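Local coordinates for putative extracellular solute-binding protein (Bordetella bronchiseptica, PDB 4P56) that probably captures mandelate or a related aromatic hydroxy acid in the periplasm as the solute-binding component of a TRAP transport system, at residues V90-Y95 and T237-I242; Q100-A105 and A132-G137. One frame throughout, in Å; residues are numbered along the deposited sequence.

Contact 1. Residues V90-Y95 and T237-I242; sequences VSHAYY and THAVII. With RMN ((R)-mandelic acid), chain D.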
ATOM      1  N   VAL A  90       6.194   0.861   6.290  1.00  9.66           N
ATOM      2  CA  VAL A  90       6.336   2.152   5.630  1.00  7.22           C
ATOM      3  C   VAL A  90       5.631   2.078   4.298  1.00  7.84           C
ATOM      4  O   VAL A  90       5.628   1.026   3.666  1.00  8.17           O
ATOM      5  CB  VAL A  90       7.829   2.519   5.391  1.00  7.46           C
ATOM      6  CG1 VAL A  90       8.553   2.745   6.703  1.00 13.12           C
ATOM      7  CG2 VAL A  90       8.531   1.445   4.571  1.00  8.66           C
ATOM      8  N   SER A  91       5.041   3.189   3.872  1.00  7.44           N
ATOM      9  CA  SER A  91       4.420   3.222   2.569  1.00  8.64           C
ATOM     10  C   SER A  91       5.422   3.688   1.520  1.00  8.84           C
ATOM     11  O   SER A  91       6.035   4.720   1.669  1.00 10.78           O
ATOM     12  CB  SER A  91       3.210   4.153   2.515  1.00 14.36           C
ATOM     13  OG  SER A  91       2.817   4.297   1.146  1.00  9.17           O
ATOM     14  N   HIS A  92       5.514   2.932   0.439  1.00  8.05           N
ATOM     15  CA  HIS A  92       6.421   3.260  -0.640  1.00  9.05           C
ATOM     16  C   HIS A  92       6.052   4.560  -1.315  1.00 17.40           C
ATOM     17  O   HIS A  92       6.899   5.210  -1.918  1.00 23.56           O
ATOM     18  CB  HIS A  92       6.445   2.114  -1.627  1.00  8.53           C
ATOM     19  CG  HIS A  92       7.203   0.958  -1.092  1.00  8.56           C
ATOM     20  ND1 HIS A  92       6.771  -0.346  -1.197  1.00  9.57           N
ATOM     21  CD2 HIS A  92       8.388   0.914  -0.456  1.00  8.63           C
ATOM     22  CE1 HIS A  92       7.646  -1.145  -0.619  1.00 10.17           C
ATOM     23  NE2 HIS A  92       8.646  -0.402  -0.165  1.00  9.78           N
ATOM     24  N   ALA A  93       4.802   4.958  -1.163  1.00  9.54           N
ATOM     25  CA  ALA A  93       4.345   6.244  -1.680  1.00 11.67           C
ATOM     26  C   ALA A  93       4.926   7.460  -0.942  1.00  9.44           C
ATOM     27  O   ALA A  93       4.894   8.574  -1.462  1.00 10.71           O
ATOM     28  CB  ALA A  93       2.785   6.306  -1.639  1.00 12.36           C
ATOM     29  N   TYR A  94       5.408   7.278   0.275  1.00  8.49           N
ATOM     30  CA  TYR A  94       5.720   8.414   1.126  1.00  9.30           C
ATOM     31  C   TYR A  94       7.153   8.923   0.915  1.00 12.03           C
ATOM     32  O   TYR A  94       7.566   9.846   1.603  1.00 12.02           O
ATOM     33  CB  TYR A  94       5.513   8.022   2.583  1.00  8.42           C
ATOM     34  CG  TYR A  94       4.067   7.784   2.923  1.00  8.20           C
ATOM     35  CD1 TYR A  94       3.048   7.926   1.941  1.00  8.27           C
ATOM     36  CD2 TYR A  94       3.697   7.431   4.205  1.00  8.84           C
ATOM     37  CE1 TYR A  94       1.718   7.688   2.272  1.00  9.04           C
ATOM     38  CE2 TYR A  94       2.357   7.204   4.537  1.00  8.00           C
ATOM     39  CZ  TYR A  94       1.392   7.321   3.560  1.00  8.10           C
ATOM     40  OH  TYR A  94       0.108   7.098   3.967  1.00 11.62           O
ATOM     41  N   TYR A  95       7.889   8.321  -0.016  1.00 11.60           N
ATOM     42  CA  TYR A  95       9.311   8.694  -0.251  1.00 12.90           C
ATOM     43  C   TYR A  95       9.600   9.004  -1.709  1.00 12.41           C
ATOM     44  O   TYR A  95      10.118   8.170  -2.437  1.00 16.39           O
ATOM     45  CB  TYR A  95      10.248   7.581   0.245  1.00 12.12           C
ATOM     46  CG  TYR A  95       9.878   7.166   1.633  1.00 11.95           C
ATOM     47  CD1 TYR A  95      10.457   7.778   2.719  1.00 13.09           C
ATOM     48  CD2 TYR A  95       8.938   6.173   1.850  1.00 11.24           C
ATOM     49  CE1 TYR A  95      10.093   7.413   4.031  1.00 14.20           C
ATOM     50  CE2 TYR A  95       8.568   5.795   3.132  1.00 11.16           C
ATOM     51  CZ  TYR A  95       9.155   6.409   4.206  1.00 11.81           C
ATOM     52  OH  TYR A  95       8.773   6.046   5.472  1.00 11.83           O
ATOM     53  N   THR A 237       2.049  -0.012  -2.165  1.00  9.62           N
ATOM     54  CA  THR A 237       2.725  -1.124  -1.503  1.00  8.92           C
ATOM     55  C   THR A 237       3.326  -0.583  -0.227  1.00  8.33           C
ATOM     56  O   THR A 237       3.716   0.568  -0.182  1.00  8.67           O
ATOM     57  CB  THR A 237       3.812  -1.772  -2.393  1.00  9.42           C
ATOM     58  OG1 THR A 237       4.666  -0.771  -2.960  1.00 11.69           O
ATOM     59  CG2 THR A 237       3.161  -2.564  -3.566  1.00 11.17           C
ATOM     60  N   HIS A 238       3.387  -1.418   0.795  1.00  7.66           N
ATOM     61  CA  HIS A 238       4.106  -1.093   1.995  1.00  7.29           C
ATOM     62  C   HIS A 238       5.211  -2.109   2.212  1.00  8.50           C
ATOM     63  O   HIS A 238       5.134  -3.236   1.726  1.00  8.51           O
ATOM     64  CB  HIS A 238       3.162  -1.161   3.203  1.00  6.99           C
ATOM     65  CG  HIS A 238       2.095  -0.124   3.212  1.00  7.47           C
ATOM     66  ND1 HIS A 238       1.132  -0.076   4.200  1.00  7.60           N
ATOM     67  CD2 HIS A 238       1.798   0.878   2.347  1.00  8.09           C
ATOM     68  CE1 HIS A 238       0.309   0.930   3.960  1.00 10.81           C
ATOM     69  NE2 HIS A 238       0.691   1.521   2.839  1.00  8.55           N
ATOM     70  N   ALA A 239       6.218  -1.724   2.978  1.00  6.99           N
ATOM     71  CA  ALA A 239       7.284  -2.650   3.362  1.00  6.88           C
ATOM     72  C   ALA A 239       7.268  -2.868   4.869  1.00  9.80           C
ATOM     73  O   ALA A 239       7.076  -1.932   5.622  1.00  6.61           O
ATOM     74  CB  ALA A 239       8.639  -2.105   2.931  1.00  7.52           C
ATOM     75  N   VAL A 240       7.490  -4.109   5.312  1.00  6.51           N
ATOM     76  CA  VAL A 240       7.755  -4.338   6.725  1.00  7.64           C
ATOM     77  C   VAL A 240       9.293  -4.504   6.900  1.00  8.86           C
ATOM     78  O   VAL A 240       9.930  -5.321   6.219  1.00 10.50           O
ATOM     79  CB  VAL A 240       6.997  -5.567   7.223  1.00  6.21           C
ATOM     80  CG1 VAL A 240       7.391  -5.872   8.665  1.00 14.11           C
ATOM     81  CG2 VAL A 240       5.506  -5.327   7.117  1.00  7.18           C
ATOM     82  N   ILE A 241       9.869  -3.718   7.805  1.00  6.84           N
ATOM     83  CA  ILE A 241      11.305  -3.610   7.964  1.00  8.65           C
ATOM     84  C   ILE A 241      11.728  -3.814   9.430  1.00  8.42           C
ATOM     85  O   ILE A 241      10.935  -3.602  10.357  1.00  7.87           O
ATOM     86  CB  ILE A 241      11.826  -2.237   7.435  1.00  8.09           C
ATOM     87  CG1 ILE A 241      11.125  -1.084   8.116  1.00  8.23           C
ATOM     88  CG2 ILE A 241      11.550  -2.084   5.905  1.00  8.57           C
ATOM     89  CD1 ILE A 241      11.738   0.267   7.855  1.00  9.15           C
ATOM     90  N   ILE A 242      12.976  -4.253   9.618  1.00  8.59           N
ATOM     91  CA  ILE A 242      13.533  -4.423  10.948  1.00  8.81           C
ATOM     92  C   ILE A 242      14.946  -3.888  11.010  1.00 11.13           C
ATOM     93  O   ILE A 242      15.721  -3.945  10.049  1.00 10.25           O
ATOM     94  CB  ILE A 242      13.454  -5.916  11.415  1.00  8.64           C
ATOM     95  CG1 ILE A 242      13.919  -6.040  12.857  1.00  9.27           C
ATOM     96  CG2 ILE A 242      14.264  -6.820  10.483  1.00  8.82           C
ATOM     97  CD1 ILE A 242      13.543  -7.396  13.504  1.00 13.20           C
TER
HETATM   98  C1  RMN D 401      -2.519   4.118   2.603  1.00 12.00           C
HETATM   99  C2  RMN D 401      -1.999   3.943   3.877  1.00 11.00           C
HETATM  100  C3  RMN D 401      -2.764   3.373   4.878  1.00 11.09           C
HETATM  101  C4  RMN D 401      -4.075   3.007   4.632  1.00 16.28           C
HETATM  102  C5  RMN D 401      -4.608   3.191   3.359  1.00 17.20           C
HETATM  103  C6  RMN D 401      -3.825   3.741   2.357  1.00 18.17           C
HETATM  104  C7  RMN D 401      -1.689   4.755   1.521  1.00 16.67           C
HETATM  105  C10 RMN D 401      -2.185   6.153   1.298  1.00  7.00           C
HETATM  106  O8  RMN D 401      -1.810   4.119   0.307  1.00 25.74           O
HETATM  107  O11 RMN D 401      -3.112   6.415   0.457  1.00 12.19           O
HETATM  108  O12 RMN D 401      -1.711   7.091   2.006  1.00 11.61           O
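Val90 and Ala239 form an antiparallel hydrogen-bonded pair, with Val90 N to Ala239 O at 3.0 Å and Ala239 N to Val90 O at 2.9 Å, and Ser91 faces His238 as the next, non-hydrogen-bonded pair. His92 N continues the ladder with a nearly straight bond (168°) to Thr237 O, 3.0 Å away, just as the chain leaves the strand. There Ser91 OG accepts from Ala93 N in an ST turn, while a second bond to Asp236 holds the same hydroxyl. The imidazole of His92 turns back over strand 237-242: its ND1 lies 2.8 Å from Thr237 OG1 in a hydrogen bond that either atom could donate, and Thr237 meets the ring at its edge. With chi1 at 49°, Thr237 OG1 sits between its own backbone N and carbonyl carbon, a rotation that turns it to His92 ND1. The other ring nitrogen, His92 NE2, is hydrogen-bonded to His135 and also lies 3.5 Å from Ala239 CB.

On the side of the sheet that carries Ser91 and His238, the contact borders the ligand pocket. His238 CD2 lies 3.6 Å from Ser91 CB, its ND1 is bonded to Tyr144, and its ring edge meets the phenyl ring of (R)-mandelic acid. Ser91 CB also covers one face of the Tyr94 ring, whose OH donates to mandelate O12 at 2.7 Å; Arg170 and Asp236 bind the ligand too. The turn after strand 87-91 thus delivers a carboxylate-binding tyrosine beside the histidine of the adjoining strand.

On the other side, Val90 packs against Ala239 and crosses Ile241 at about a right angle, with Phe77 of helix 76-81 against both Val90 and Ile241. Strand 237-242 runs centrally in its three-stranded antiparallel sheet, between 87-91 and 139-145.

Contact 2. Residues Q100-A105 and A132-G137; sequences QLTKFA and ADEHKG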
ATOM      1  N   GLN A 100      11.110   3.672  -6.711  1.00 12.91           N
ATOM      2  CA  GLN A 100      10.610   3.655  -8.078  1.00 12.27           C
ATOM      3  C   GLN A 100      10.379   2.247  -8.581  1.00 11.98           C
ATOM      4  O   GLN A 100       9.471   2.022  -9.400  1.00 13.15           O
ATOM      5  CB  GLN A 100      11.586   4.338  -9.043  1.00 15.47           C
ATOM      6  CG  GLN A 100      12.007   5.723  -8.648  1.00 32.12           C
ATOM      7  CD  GLN A 100      13.107   6.276  -9.569  1.00 44.02           C
ATOM      8  OE1 GLN A 100      13.064   6.094 -10.800  1.00 37.44           O
ATOM      9  NE2 GLN A 100      14.102   6.939  -8.972  1.00 45.09           N
ATOM     10  N   LEU A 101      11.179   1.288  -8.111  1.00 11.21           N
ATOM     11  CA  LEU A 101      11.045  -0.076  -8.594  1.00 12.29           C
ATOM     12  C   LEU A 101       9.749  -0.765  -8.122  1.00 12.28           C
ATOM     13  O   LEU A 101       9.385  -1.780  -8.673  1.00 10.51           O
ATOM     14  CB  LEU A 101      12.255  -0.963  -8.204  1.00 11.22           C
ATOM     15  CG  LEU A 101      13.598  -0.522  -8.804  1.00 11.98           C
ATOM     16  CD1 LEU A 101      14.750  -1.449  -8.402  1.00 12.19           C
ATOM     17  CD2 LEU A 101      13.468  -0.478 -10.311  1.00 18.54           C
ATOM     18  N   THR A 102       9.082  -0.254  -7.099  1.00 10.82           N
ATOM     19  CA  THR A 102       7.841  -0.897  -6.643  1.00  9.56           C
ATOM     20  C   THR A 102       6.638  -0.626  -7.550  1.00  9.57           C
ATOM     21  O   THR A 102       5.603  -1.260  -7.402  1.00  9.31           O
ATOM     22  CB  THR A 102       7.464  -0.475  -5.208  1.00  9.24           C
ATOM     23  OG1 THR A 102       7.132   0.920  -5.194  1.00  9.38           O
ATOM     24  CG2 THR A 102       8.611  -0.772  -4.251  1.00  9.31           C
ATOM     25  N   LYS A 103       6.773   0.313  -8.469  1.00  9.94           N
ATOM     26  CA  LYS A 103       5.630   0.798  -9.221  1.00 10.01           C
ATOM     27  C   LYS A 103       5.028  -0.230 -10.209  1.00 12.27           C
ATOM     28  O   LYS A 103       3.895  -0.071 -10.624  1.00 10.16           O
ATOM     29  CB  LYS A 103       5.976   2.108  -9.916  1.00 10.47           C
ATOM     30  CG  LYS A 103       6.008   3.305  -8.932  1.00 16.16           C
ATOM     31  CD  LYS A 103       6.246   4.643  -9.633  1.00 13.21           C
ATOM     32  CE  LYS A 103       6.210   5.802  -8.616  1.00 17.73           C
ATOM     33  NZ  LYS A 103       6.280   7.149  -9.283  1.00 12.25           N
ATOM     34  N   PHE A 104       5.773  -1.273 -10.574  1.00 10.31           N
ATOM     35  CA  PHE A 104       5.228  -2.330 -11.451  1.00 10.68           C
ATOM     36  C   PHE A 104       3.989  -2.962 -10.826  1.00 10.19           C
ATOM     37  O   PHE A 104       3.113  -3.458 -11.539  1.00 11.36           O
ATOM     38  CB  PHE A 104       6.267  -3.428 -11.688  1.00 14.66           C
ATOM     39  CG  PHE A 104       6.511  -4.284 -10.485  1.00 12.23           C
ATOM     40  CD1 PHE A 104       7.441  -3.906  -9.533  1.00 10.14           C
ATOM     41  CD2 PHE A 104       5.792  -5.443 -10.279  1.00 17.03           C
ATOM     42  CE1 PHE A 104       7.669  -4.653  -8.420  1.00 10.45           C
ATOM     43  CE2 PHE A 104       6.019  -6.232  -9.134  1.00 13.90           C
ATOM     44  CZ  PHE A 104       6.942  -5.827  -8.190  1.00  9.96           C
ATOM     45  N   ALA A 105       3.905  -2.961  -9.491  1.00 10.03           N
ATOM     46  CA  ALA A 105       2.889  -3.748  -8.783  1.00  9.76           C
ATOM     47  C   ALA A 105       1.579  -3.004  -8.560  1.00 14.05           C
ATOM     48  O   ALA A 105       0.613  -3.594  -8.066  1.00 12.27           O
ATOM     49  CB  ALA A 105       3.420  -4.210  -7.430  1.00  9.65           C
ATOM     50  N   ALA A 132      18.934  -4.182  -6.071  1.00 12.24           N
ATOM     51  CA  ALA A 132      18.970  -2.738  -6.306  1.00 13.59           C
ATOM     52  C   ALA A 132      19.091  -1.884  -5.015  1.00 15.84           C
ATOM     53  O   ALA A 132      19.356  -0.668  -5.084  1.00 14.47           O
ATOM     54  CB  ALA A 132      17.737  -2.348  -7.068  1.00 13.73           C
ATOM     55  N   ASP A 133      18.846  -2.510  -3.866  1.00 11.47           N
ATOM     56  CA  ASP A 133      19.106  -1.926  -2.537  1.00 15.00           C
ATOM     57  C   ASP A 133      18.234  -0.698  -2.245  1.00  9.92           C
ATOM     58  O   ASP A 133      18.673   0.227  -1.561  1.00 12.96           O
ATOM     59  CB  ASP A 133      20.602  -1.544  -2.425  1.00 13.45           C
ATOM     60  CG  ASP A 133      21.094  -1.434  -1.000  1.00 21.93           C
ATOM     61  OD1 ASP A 133      20.470  -2.052  -0.095  1.00 16.14           O
ATOM     62  OD2 ASP A 133      22.148  -0.749  -0.811  1.00 17.67           O
ATOM     63  N   GLU A 134      16.988  -0.692  -2.710  1.00  8.88           N
ATOM     64  CA  GLU A 134      16.106   0.440  -2.410  1.00  8.41           C
ATOM     65  C   GLU A 134      15.868   0.627  -0.907  1.00  8.16           C
ATOM     66  O   GLU A 134      15.627   1.757  -0.473  1.00  9.41           O
ATOM     67  CB  GLU A 134      14.765   0.279  -3.099  1.00  7.94           C
ATOM     68  CG  GLU A 134      14.818   0.349  -4.605  1.00  8.27           C
ATOM     69  CD  GLU A 134      13.457   0.432  -5.216  1.00  7.89           C
ATOM     70  OE1 GLU A 134      12.522  -0.316  -4.770  1.00  7.47           O
ATOM     71  OE2 GLU A 134      13.308   1.289  -6.137  1.00  9.28           O
ATOM     72  N   HIS A 135      15.903  -0.461  -0.126  1.00 12.62           N
ATOM     73  CA  HIS A 135      15.641  -0.402   1.326  1.00 13.99           C
ATOM     74  C   HIS A 135      16.954  -0.335   2.118  1.00  9.72           C
ATOM     75  O   HIS A 135      17.100  -0.973   3.159  1.00 12.80           O
ATOM     76  CB  HIS A 135      14.802  -1.622   1.776  1.00 11.12           C
ATOM     77  CG  HIS A 135      13.436  -1.655   1.171  1.00  7.38           C
ATOM     78  ND1 HIS A 135      13.207  -2.013  -0.137  1.00  9.23           N
ATOM     79  CD2 HIS A 135      12.245  -1.317   1.694  1.00  7.47           C
ATOM     80  CE1 HIS A 135      11.912  -1.885  -0.398  1.00 12.63           C
ATOM     81  NE2 HIS A 135      11.319  -1.454   0.694  1.00  7.24           N
ATOM     82  N   LYS A 136      17.928   0.410   1.589  1.00  9.42           N
ATOM     83  CA  LYS A 136      19.261   0.448   2.174  1.00 12.22           C
ATOM     84  C   LYS A 136      19.180   0.799   3.653  1.00 10.33           C
ATOM     85  O   LYS A 136      18.453   1.717   4.032  1.00 14.50           O
ATOM     86  CB  LYS A 136      20.110   1.505   1.465  1.00 11.81           C
ATOM     87  CG  LYS A 136      21.529   1.605   1.983  1.00 16.93           C
ATOM     88  CD  LYS A 136      22.315   2.709   1.265  1.00 25.18           C
ATOM     89  CE  LYS A 136      23.805   2.602   1.577  1.00 26.63           C
ATOM     90  NZ  LYS A 136      24.541   3.711   0.937  1.00 24.94           N
ATOM     91  N   GLY A 137      19.942   0.081   4.471  1.00 15.83           N
ATOM     92  CA  GLY A 137      20.155   0.467   5.856  1.00 18.05           C
ATOM     93  C   GLY A 137      19.233  -0.209   6.864  1.00 17.62           C
ATOM     94  O   GLY A 137      19.430  -0.060   8.067  1.00 12.27           O
TER
HETATM   95  O   HOH W   1      14.191   3.751  -6.755  1.00 10.31           O
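Glu134 reaches across to the start of the 3-10 segment 100-105, where its OE2 accepts a hydrogen bond from Leu101 N at 2.9 Å. The bond is fairly straight (160° at the hydrogen) and uses the syn side of the carboxylate, with the donor 17° out of its plane. An extended side chain beyond CG (chi2 -170°) carries the carboxylate over from the type I turn Asp133-Lys136. One water adds a second, indirect link: it donates to Glu134 OE2 at 2.7 Å and accepts from Gln100 N at 3.1 Å. OE2 therefore serves two successive backbone N-H groups, one directly and one through the water. The other oxygen, Glu134 OE1, is bonded to the hydroxyl of Tyr125 on helix 114-129, so both ends of the carboxylate are held.

Van der Waals contacts lie beside this polar link. Leu101 lies obliquely against the glutamate, with its CB 3.2 Å from Glu134 OE2, and its CD1 branch forms an apolar pair with Ala132 CB at 3.4 Å, tighter than usual for two carbons. Lys321 touches both Leu101 and Ala132. Thr102 adds its methyl, CG2, 4.0 Å from Glu134 OE1, while its hydroxyl turns to Phe99 O within its own loop.

A carboxylate bonded directly to one N-H at the start of a 3-10 segment, and through a water to the one before it, places negative charge where the dipole of the turn is expected to be positive, an interaction that probably favours the ionised glutamate. The bonds from Leu101 N and the water are consistent with the same state, and together they tie the loop before helix 114-129 to the loop after it.

Contact 1 is wholly buried and lies in the sheet beside the ligand pocket, whereas contact 2 is a partly exposed loop-to-loop junction farther from the centre of the chain. Regular strand pairing dominates the first; the second depends on a single glutamate carboxylate, a water and a small apolar patch. Both segments of contact 2 fall within the part of the chain that runs from 90-95 to 237-242, and in space the two contacts touch. His92 NE2 and His135 NE2 are 3.0 Å apart in a probable hydrogen bond, and Thr102 packs against both His92 and Thr237. The face of strand 237-242 bearing Ala239 thus meets the loops of contact 2, while Tyr94 and His238 meet mandelate.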